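Local coordinates for envelope glycoprotein (Bourbon virus, PDB 5ZKX) that probably drives fusion of the viral envelope with a host-cell membrane, as a trimeric glycoprotein related to baculovirus gp64, captured here in its postfusion form, at residues G86-Q98 / D111-L123. Numbering follows the deposited sequence.
Sequences GQEEVCYTGPEVQ and DWKMDNKHRAKEL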
ATOM      1  N   GLY A  86     -24.094 -11.397 -22.825  1.00 28.82           N
ATOM      2  CA  GLY A  86     -23.457 -11.984 -21.657  1.00 26.72           C
ATOM      3  C   GLY A  86     -23.833 -13.439 -21.461  1.00 30.25           C
ATOM      4  O   GLY A  86     -23.001 -14.257 -21.064  1.00 31.22           O
ATOM      5  N   GLN A  87     -25.091 -13.782 -21.747  1.00 40.28           N
ATOM      6  CA  GLN A  87     -25.533 -15.165 -21.612  1.00 35.59           C
ATOM      7  C   GLN A  87     -24.845 -16.069 -22.627  1.00 39.68           C
ATOM      8  O   GLN A  87     -24.531 -17.225 -22.326  1.00 43.69           O
ATOM      9  CB  GLN A  87     -27.049 -15.241 -21.765  1.00 41.13           C
ATOM     10  CG  GLN A  87     -27.625 -16.632 -21.594  1.00 43.08           C
ATOM     11  CD  GLN A  87     -29.054 -16.722 -22.080  1.00 52.22           C
ATOM     12  OE1 GLN A  87     -29.687 -15.705 -22.368  1.00 53.53           O
ATOM     13  NE2 GLN A  87     -29.573 -17.942 -22.176  1.00 50.06           N
ATOM     14  N   GLU A  88     -24.606 -15.563 -23.838  1.00 41.03           N
ATOM     15  CA  GLU A  88     -23.926 -16.327 -24.873  1.00 34.41           C
ATOM     16  C   GLU A  88     -22.430 -16.056 -24.933  1.00 37.53           C
ATOM     17  O   GLU A  88     -21.717 -16.796 -25.619  1.00 43.66           O
ATOM     18  CB  GLU A  88     -24.546 -16.032 -26.247  1.00 35.69           C
ATOM     19  CG  GLU A  88     -26.017 -16.405 -26.363  1.00 38.83           C
ATOM     20  CD  GLU A  88     -26.571 -16.178 -27.757  1.00 38.63           C
ATOM     21  OE1 GLU A  88     -25.779 -15.864 -28.668  1.00 37.37           O
ATOM     22  OE2 GLU A  88     -27.800 -16.317 -27.942  1.00 40.35           O
ATOM     23  N   GLU A  89     -21.941 -15.030 -24.229  1.00 28.23           N
ATOM     24  CA  GLU A  89     -20.538 -14.613 -24.296  1.00 26.64           C
ATOM     25  C   GLU A  89     -20.139 -14.310 -25.740  1.00 24.95           C
ATOM     26  O   GLU A  89     -19.081 -14.719 -26.223  1.00 24.47           O
ATOM     27  CB  GLU A  89     -19.613 -15.658 -23.668  1.00 28.56           C
ATOM     28  CG  GLU A  89     -19.865 -15.886 -22.185  1.00 32.00           C
ATOM     29  CD  GLU A  89     -18.609 -16.280 -21.426  1.00 39.39           C
ATOM     30  OE1 GLU A  89     -17.506 -16.230 -22.014  1.00 31.33           O
ATOM     31  OE2 GLU A  89     -18.727 -16.643 -20.238  1.00 48.82           O
ATOM     32  N   VAL A  90     -21.006 -13.569 -26.426  1.00 33.51           N
ATOM     33  CA  VAL A  90     -20.875 -13.312 -27.855  1.00 33.26           C
ATOM     34  C   VAL A  90     -21.558 -11.986 -28.163  1.00 29.13           C
ATOM     35  O   VAL A  90     -22.647 -11.708 -27.658  1.00 31.14           O
ATOM     36  CB  VAL A  90     -21.488 -14.466 -28.680  1.00 34.99           C
ATOM     37  CG1 VAL A  90     -21.953 -13.973 -30.029  1.00 36.07           C
ATOM     38  CG2 VAL A  90     -20.495 -15.607 -28.840  1.00 36.30           C
ATOM     39  N   CYS A  91     -20.919 -11.163 -28.992  1.00 22.46           N
ATOM     40  CA  CYS A  91     -21.501  -9.902 -29.423  1.00 24.24           C
ATOM     41  C   CYS A  91     -21.921  -9.985 -30.887  1.00 25.97           C
ATOM     42  O   CYS A  91     -21.329 -10.722 -31.680  1.00 26.10           O
ATOM     43  CB  CYS A  91     -20.524  -8.738 -29.220  1.00 22.56           C
ATOM     44  SG  CYS A  91     -18.847  -9.057 -29.797  1.00 30.37           S
ATOM     45  N   TYR A  92     -22.958  -9.227 -31.234  1.00 31.22           N
ATOM     46  CA  TYR A  92     -23.522  -9.220 -32.577  1.00 33.79           C
ATOM     47  C   TYR A  92     -23.331  -7.850 -33.215  1.00 34.46           C
ATOM     48  O   TYR A  92     -23.575  -6.820 -32.580  1.00 33.51           O
ATOM     49  CB  TYR A  92     -25.011  -9.576 -32.548  1.00 33.92           C
ATOM     50  CG  TYR A  92     -25.312 -11.023 -32.209  1.00 32.02           C
ATOM     51  CD1 TYR A  92     -25.347 -11.996 -33.199  1.00 29.42           C
ATOM     52  CD2 TYR A  92     -25.577 -11.412 -30.901  1.00 35.05           C
ATOM     53  CE1 TYR A  92     -25.630 -13.317 -32.897  1.00 31.92           C
ATOM     54  CE2 TYR A  92     -25.860 -12.732 -30.589  1.00 32.41           C
ATOM     55  CZ  TYR A  92     -25.884 -13.681 -31.593  1.00 33.33           C
ATOM     56  OH  TYR A  92     -26.166 -14.999 -31.300  1.00 25.79           O
ATOM     57  N   THR A  93     -22.900  -7.841 -34.479  1.00 41.16           N
ATOM     58  CA  THR A  93     -22.641  -6.605 -35.206  1.00 36.96           C
ATOM     59  C   THR A  93     -23.218  -6.709 -36.611  1.00 39.86           C
ATOM     60  O   THR A  93     -23.786  -7.735 -37.002  1.00 42.38           O
ATOM     61  CB  THR A  93     -21.141  -6.291 -35.284  1.00 37.23           C
ATOM     62  OG1 THR A  93     -20.426  -7.456 -35.720  1.00 41.30           O
ATOM     63  CG2 THR A  93     -20.610  -5.848 -33.935  1.00 35.48           C
ATOM     64  N   GLY A  94     -23.067  -5.629 -37.372  1.00 31.66           N
ATOM     65  CA  GLY A  94     -23.426  -5.613 -38.768  1.00 30.08           C
ATOM     66  C   GLY A  94     -22.353  -6.259 -39.621  1.00 30.01           C
ATOM     67  O   GLY A  94     -21.444  -6.925 -39.116  1.00 29.48           O
ATOM     68  N   PRO A  95     -22.433  -6.067 -40.935  1.00 22.70           N
ATOM     69  CA  PRO A  95     -21.513  -6.748 -41.849  1.00 24.35           C
ATOM     70  C   PRO A  95     -20.206  -6.003 -42.072  1.00 23.25           C
ATOM     71  O   PRO A  95     -20.117  -4.778 -41.966  1.00 22.02           O
ATOM     72  CB  PRO A  95     -22.326  -6.809 -43.148  1.00 19.44           C
ATOM     73  CG  PRO A  95     -23.121  -5.545 -43.113  1.00 20.65           C
ATOM     74  CD  PRO A  95     -23.458  -5.298 -41.660  1.00 22.23           C
ATOM     75  N   GLU A  96     -19.176  -6.778 -42.398  1.00 31.18           N
ATOM     76  CA  GLU A  96     -17.874  -6.237 -42.773  1.00 36.94           C
ATOM     77  C   GLU A  96     -17.901  -5.912 -44.262  1.00 36.61           C
ATOM     78  O   GLU A  96     -17.951  -6.816 -45.103  1.00 36.24           O
ATOM     79  CB  GLU A  96     -16.759  -7.227 -42.444  1.00 33.75           C
ATOM     80  CG  GLU A  96     -15.357  -6.670 -42.622  1.00 33.03           C
ATOM     81  CD  GLU A  96     -14.793  -6.086 -41.343  1.00 38.69           C
ATOM     82  OE1 GLU A  96     -15.256  -6.485 -40.254  1.00 40.46           O
ATOM     83  OE2 GLU A  96     -13.887  -5.229 -41.422  1.00 39.43           O
ATOM     84  N   VAL A  97     -17.871  -4.624 -44.587  1.00 40.01           N
ATOM     85  CA  VAL A  97     -17.957  -4.147 -45.961  1.00 36.92           C
ATOM     86  C   VAL A  97     -16.593  -3.623 -46.377  1.00 38.15           C
ATOM     87  O   VAL A  97     -16.022  -2.757 -45.703  1.00 38.02           O
ATOM     88  CB  VAL A  97     -19.021  -3.050 -46.109  1.00 41.74           C
ATOM     89  CG1 VAL A  97     -18.959  -2.471 -47.503  1.00 44.13           C
ATOM     90  CG2 VAL A  97     -20.404  -3.595 -45.785  1.00 39.59           C
ATOM     91  N   GLN A  98     -16.075  -4.137 -47.490  1.00 28.98           N
ATOM     92  CA  GLN A  98     -14.770  -3.720 -47.983  1.00 29.34           C
ATOM     93  C   GLN A  98     -14.816  -3.554 -49.493  1.00 31.96           C
ATOM     94  O   GLN A  98     -15.191  -4.485 -50.211  1.00 31.72           O
ATOM     95  CB  GLN A  98     -13.687  -4.729 -47.605  1.00 27.30           C
ATOM     96  CG  GLN A  98     -12.341  -4.401 -48.211  1.00 30.62           C
ATOM     97  CD  GLN A  98     -11.256  -5.350 -47.770  1.00 25.18           C
ATOM     98  OE1 GLN A  98     -11.535  -6.424 -47.236  1.00 37.12           O
ATOM     99  NE2 GLN A  98     -10.007  -4.965 -47.995  1.00 19.16           N
ATOM    100  N   ASP A 111     -29.324   0.164 -42.210  1.00 49.72           N
ATOM    101  CA  ASP A 111     -29.936  -0.299 -40.963  1.00 48.46           C
ATOM    102  C   ASP A 111     -29.745  -1.813 -40.832  1.00 51.86           C
ATOM    103  O   ASP A 111     -30.683  -2.614 -40.877  1.00 57.04           O
ATOM    104  CB  ASP A 111     -31.414   0.110 -40.881  1.00 50.76           C
ATOM    105  CG  ASP A 111     -32.011  -0.121 -39.513  1.00 54.85           C
ATOM    106  OD1 ASP A 111     -31.541   0.510 -38.543  1.00 56.46           O
ATOM    107  OD2 ASP A 111     -32.955  -0.931 -39.408  1.00 60.20           O
ATOM    108  N   TRP A 112     -28.467  -2.169 -40.671  1.00 38.94           N
ATOM    109  CA  TRP A 112     -27.969  -3.502 -40.997  1.00 39.24           C
ATOM    110  C   TRP A 112     -28.614  -4.627 -40.196  1.00 45.54           C
ATOM    111  O   TRP A 112     -28.503  -5.787 -40.610  1.00 53.96           O
ATOM    112  CB  TRP A 112     -26.455  -3.547 -40.802  1.00 35.22           C
ATOM    113  CG  TRP A 112     -25.721  -2.477 -41.547  1.00 34.56           C
ATOM    114  CD1 TRP A 112     -25.235  -2.552 -42.818  1.00 31.87           C
ATOM    115  CD2 TRP A 112     -25.388  -1.169 -41.066  1.00 32.34           C
ATOM    116  NE1 TRP A 112     -24.619  -1.373 -43.159  1.00 29.64           N
ATOM    117  CE2 TRP A 112     -24.700  -0.508 -42.101  1.00 32.74           C
ATOM    118  CE3 TRP A 112     -25.604  -0.495 -39.862  1.00 33.27           C
ATOM    119  CZ2 TRP A 112     -24.225   0.797 -41.969  1.00 33.01           C
ATOM    120  CZ3 TRP A 112     -25.133   0.799 -39.731  1.00 28.60           C
ATOM    121  CH2 TRP A 112     -24.452   1.432 -40.779  1.00 27.65           C
ATOM    122  N   LYS A 113     -29.268  -4.334 -39.068  1.00 53.98           N
ATOM    123  CA  LYS A 113     -29.941  -5.368 -38.276  1.00 65.69           C
ATOM    124  C   LYS A 113     -28.949  -6.455 -37.845  1.00 59.57           C
ATOM    125  O   LYS A 113     -28.964  -7.586 -38.337  1.00 62.63           O
ATOM    126  CB  LYS A 113     -31.124  -5.971 -39.047  1.00 66.35           C
ATOM    127  CG  LYS A 113     -32.489  -5.548 -38.532  1.00 70.65           C
ATOM    128  CD  LYS A 113     -32.606  -4.036 -38.434  1.00 60.54           C
ATOM    129  CE  LYS A 113     -34.010  -3.627 -38.023  1.00 71.56           C
ATOM    130  NZ  LYS A 113     -35.021  -4.053 -39.029  1.00 71.43           N
ATOM    131  N   MET A 114     -28.060  -6.052 -36.935  1.00 51.41           N
ATOM    132  CA  MET A 114     -26.885  -6.815 -36.520  1.00 55.14           C
ATOM    133  C   MET A 114     -27.149  -8.311 -36.433  1.00 49.19           C
ATOM    134  O   MET A 114     -27.973  -8.765 -35.637  1.00 51.70           O
ATOM    135  CB  MET A 114     -26.414  -6.304 -35.157  1.00 52.02           C
ATOM    136  CG  MET A 114     -26.791  -4.872 -34.870  1.00 41.46           C
ATOM    137  SD  MET A 114     -25.766  -3.755 -35.829  1.00 54.48           S
ATOM    138  CE  MET A 114     -26.417  -2.162 -35.320  1.00 46.39           C
ATOM    139  N   ASP A 115     -26.417  -9.079 -37.241  1.00 35.56           N
ATOM    140  CA  ASP A 115     -26.547 -10.527 -37.246  1.00 32.63           C
ATOM    141  C   ASP A 115     -25.215 -11.247 -37.389  1.00 37.29           C
ATOM    142  O   ASP A 115     -25.209 -12.480 -37.476  1.00 40.54           O
ATOM    143  CB  ASP A 115     -27.494 -10.977 -38.372  1.00 36.55           C
ATOM    144  CG  ASP A 115     -27.154 -10.344 -39.710  1.00 44.79           C
ATOM    145  OD1 ASP A 115     -26.112  -9.662 -39.805  1.00 44.01           O
ATOM    146  OD2 ASP A 115     -27.935 -10.526 -40.668  1.00 45.83           O
ATOM    147  N   ASN A 116     -24.095 -10.530 -37.427  1.00 30.62           N
ATOM    148  CA  ASN A 116     -22.780 -11.154 -37.450  1.00 30.67           C
ATOM    149  C   ASN A 116     -22.337 -11.396 -36.013  1.00 32.29           C
ATOM    150  O   ASN A 116     -22.209 -10.449 -35.230  1.00 36.16           O
ATOM    151  CB  ASN A 116     -21.766 -10.282 -38.191  1.00 27.49           C
ATOM    152  CG  ASN A 116     -22.097 -10.128 -39.662  1.00 27.54           C
ATOM    153  OD1 ASN A 116     -23.259  -9.983 -40.034  1.00 37.69           O
ATOM    154  ND2 ASN A 116     -21.076 -10.165 -40.506  1.00 28.50           N
ATOM    155  N   LYS A 117     -22.116 -12.659 -35.671  1.00 36.90           N
ATOM    156  CA  LYS A 117     -21.771 -13.057 -34.314  1.00 36.36           C
ATOM    157  C   LYS A 117     -20.262 -13.206 -34.193  1.00 34.55           C
ATOM    158  O   LYS A 117     -19.617 -13.807 -35.060  1.00 35.32           O
ATOM    159  CB  LYS A 117     -22.474 -14.364 -33.940  1.00 37.62           C
ATOM    160  CG  LYS A 117     -21.640 -15.345 -33.133  1.00 35.66           C
ATOM    161  CD  LYS A 117     -22.119 -16.768 -33.354  1.00 45.20           C
ATOM    162  CE  LYS A 117     -23.495 -16.987 -32.743  1.00 52.57           C
ATOM    163  NZ  LYS A 117     -23.951 -18.397 -32.898  1.00 51.33           N
ATOM    164  N   HIS A 118     -19.702 -12.645 -33.125  1.00 29.04           N
ATOM    165  CA  HIS A 118     -18.288 -12.782 -32.818  1.00 25.32           C
ATOM    166  C   HIS A 118     -18.113 -13.089 -31.339  1.00 27.21           C
ATOM    167  O   HIS A 118     -18.953 -12.730 -30.509  1.00 29.12           O
ATOM    168  CB  HIS A 118     -17.494 -11.509 -33.152  1.00 29.66           C
ATOM    169  CG  HIS A 118     -17.978 -10.789 -34.371  1.00 27.49           C
ATOM    170  ND1 HIS A 118     -17.487 -11.047 -35.631  1.00 26.66           N
ATOM    171  CD2 HIS A 118     -18.896  -9.803 -34.519  1.00 27.13           C
ATOM    172  CE1 HIS A 118     -18.087 -10.259 -36.505  1.00 31.21           C
ATOM    173  NE2 HIS A 118     -18.946  -9.493 -35.855  1.00 29.79           N
ATOM    174  N   ARG A 119     -17.010 -13.762 -31.019  1.00 29.50           N
ATOM    175  CA  ARG A 119     -16.574 -13.823 -29.630  1.00 33.88           C
ATOM    176  C   ARG A 119     -15.840 -12.546 -29.239  1.00 35.56           C
ATOM    177  O   ARG A 119     -16.065 -12.001 -28.153  1.00 39.82           O
ATOM    178  CB  ARG A 119     -15.689 -15.046 -29.410  1.00 35.01           C
ATOM    179  CG  ARG A 119     -16.459 -16.349 -29.335  1.00 41.27           C
ATOM    180  CD  ARG A 119     -15.535 -17.510 -29.014  1.00 39.54           C
ATOM    181  NE  ARG A 119     -14.732 -17.249 -27.825  1.00 43.10           N
ATOM    182  CZ  ARG A 119     -13.858 -18.107 -27.314  1.00 43.03           C
ATOM    183  NH1 ARG A 119     -13.675 -19.285 -27.892  1.00 43.58           N
ATOM    184  NH2 ARG A 119     -13.168 -17.789 -26.226  1.00 42.06           N
ATOM    185  N   ALA A 120     -14.966 -12.061 -30.119  1.00 28.02           N
ATOM    186  CA  ALA A 120     -14.326 -10.762 -29.974  1.00 25.87           C
ATOM    187  C   ALA A 120     -13.989 -10.257 -31.367  1.00 24.92           C
ATOM    188  O   ALA A 120     -13.625 -11.044 -32.244  1.00 27.26           O
ATOM    189  CB  ALA A 120     -13.068 -10.840 -29.105  1.00 25.43           C
ATOM    190  N   LYS A 121     -14.118  -8.947 -31.570  1.00 19.42           N
ATOM    191  CA  LYS A 121     -13.999  -8.374 -32.908  1.00 19.59           C
ATOM    192  C   LYS A 121     -13.481  -6.949 -32.805  1.00 20.25           C
ATOM    193  O   LYS A 121     -14.109  -6.110 -32.156  1.00 19.29           O
ATOM    194  CB  LYS A 121     -15.350  -8.401 -33.627  1.00 24.39           C
ATOM    195  CG  LYS A 121     -15.368  -7.688 -34.969  1.00 22.24           C
ATOM    196  CD  LYS A 121     -14.511  -8.412 -35.991  1.00 20.13           C
ATOM    197  CE  LYS A 121     -14.557  -7.709 -37.334  1.00 22.09           C
ATOM    198  NZ  LYS A 121     -14.077  -6.304 -37.232  1.00 22.71           N
ATOM    199  N   GLU A 122     -12.346  -6.681 -33.442  1.00 23.18           N
ATOM    200  CA  GLU A 122     -11.795  -5.339 -33.548  1.00 23.45           C
ATOM    201  C   GLU A 122     -11.962  -4.837 -34.975  1.00 24.76           C
ATOM    202  O   GLU A 122     -11.837  -5.608 -35.931  1.00 25.83           O
ATOM    203  CB  GLU A 122     -10.315  -5.311 -33.154  1.00 24.77           C
ATOM    204  CG  GLU A 122      -9.759  -3.910 -32.967  1.00 17.71           C
ATOM    205  CD  GLU A 122     -10.607  -3.075 -32.026  1.00 24.96           C
ATOM    206  OE1 GLU A 122     -10.727  -3.450 -30.840  1.00 30.74           O
ATOM    207  OE2 GLU A 122     -11.164  -2.053 -32.472  1.00 23.70           O
ATOM    208  N   LEU A 123     -12.252  -3.547 -35.116  1.00 23.92           N
ATOM    209  CA  LEU A 123     -12.480  -2.991 -36.439  1.00 24.19           C
ATOM    210  C   LEU A 123     -11.157  -2.669 -37.121  1.00 24.78           C
ATOM    211  O   LEU A 123     -10.112  -2.525 -36.480  1.00 23.71           O
ATOM    212  CB  LEU A 123     -13.363  -1.741 -36.363  1.00 23.75           C
ATOM    213  CG  LEU A 123     -12.855  -0.459 -35.697  1.00 21.10           C
ATOM    214  CD1 LEU A 123     -12.087   0.420 -36.669  1.00 21.37           C
ATOM    215  CD2 LEU A 123     -14.027   0.312 -35.128  1.00 16.96           C
TER
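Strands 91-93 and 116-118 pair as a two-stranded antiparallel ribbon at the protein surface, following helix 79-88 and lying against strand 134-148. C91 with H118 and T93 with N116 are the hydrogen-bonded pairs, each joined by two backbone bonds; Y92 and K117 form the non-hydrogen-bonded pair between them. D115 and N116 both face T93, a classic beta bulge that takes up one extra residue.

On the face carrying Y92 and K117, the lysine's aliphatic part runs alongside the tyrosine ring, K117 CB 3.5 Å from Y92 CE1, while V90 CG1 sits over the rim of one ring face. Y92 OH ties its tip to E88 OE1 (2.8 Å) in the last turn of the helix.

On the face of C91, T93 and H118, the imidazole comes edge-on to T93 OG1, turned in over its own backbone (chi1 49°); the modelled 2.5 Å from H118 NE2 is doubtfully short. G94, lacking a side chain, fits closely beside W112 and M114.

K121 NZ is held chiefly by W141 O and E122 O, reaching E96 OE1 weakly (3.2 Å); E96 OE2 pairs with R126. The C91–C143 disulfide fastens the ribbon to strand 134-148, and R49 of strand 44-58 bonds to Y92 O.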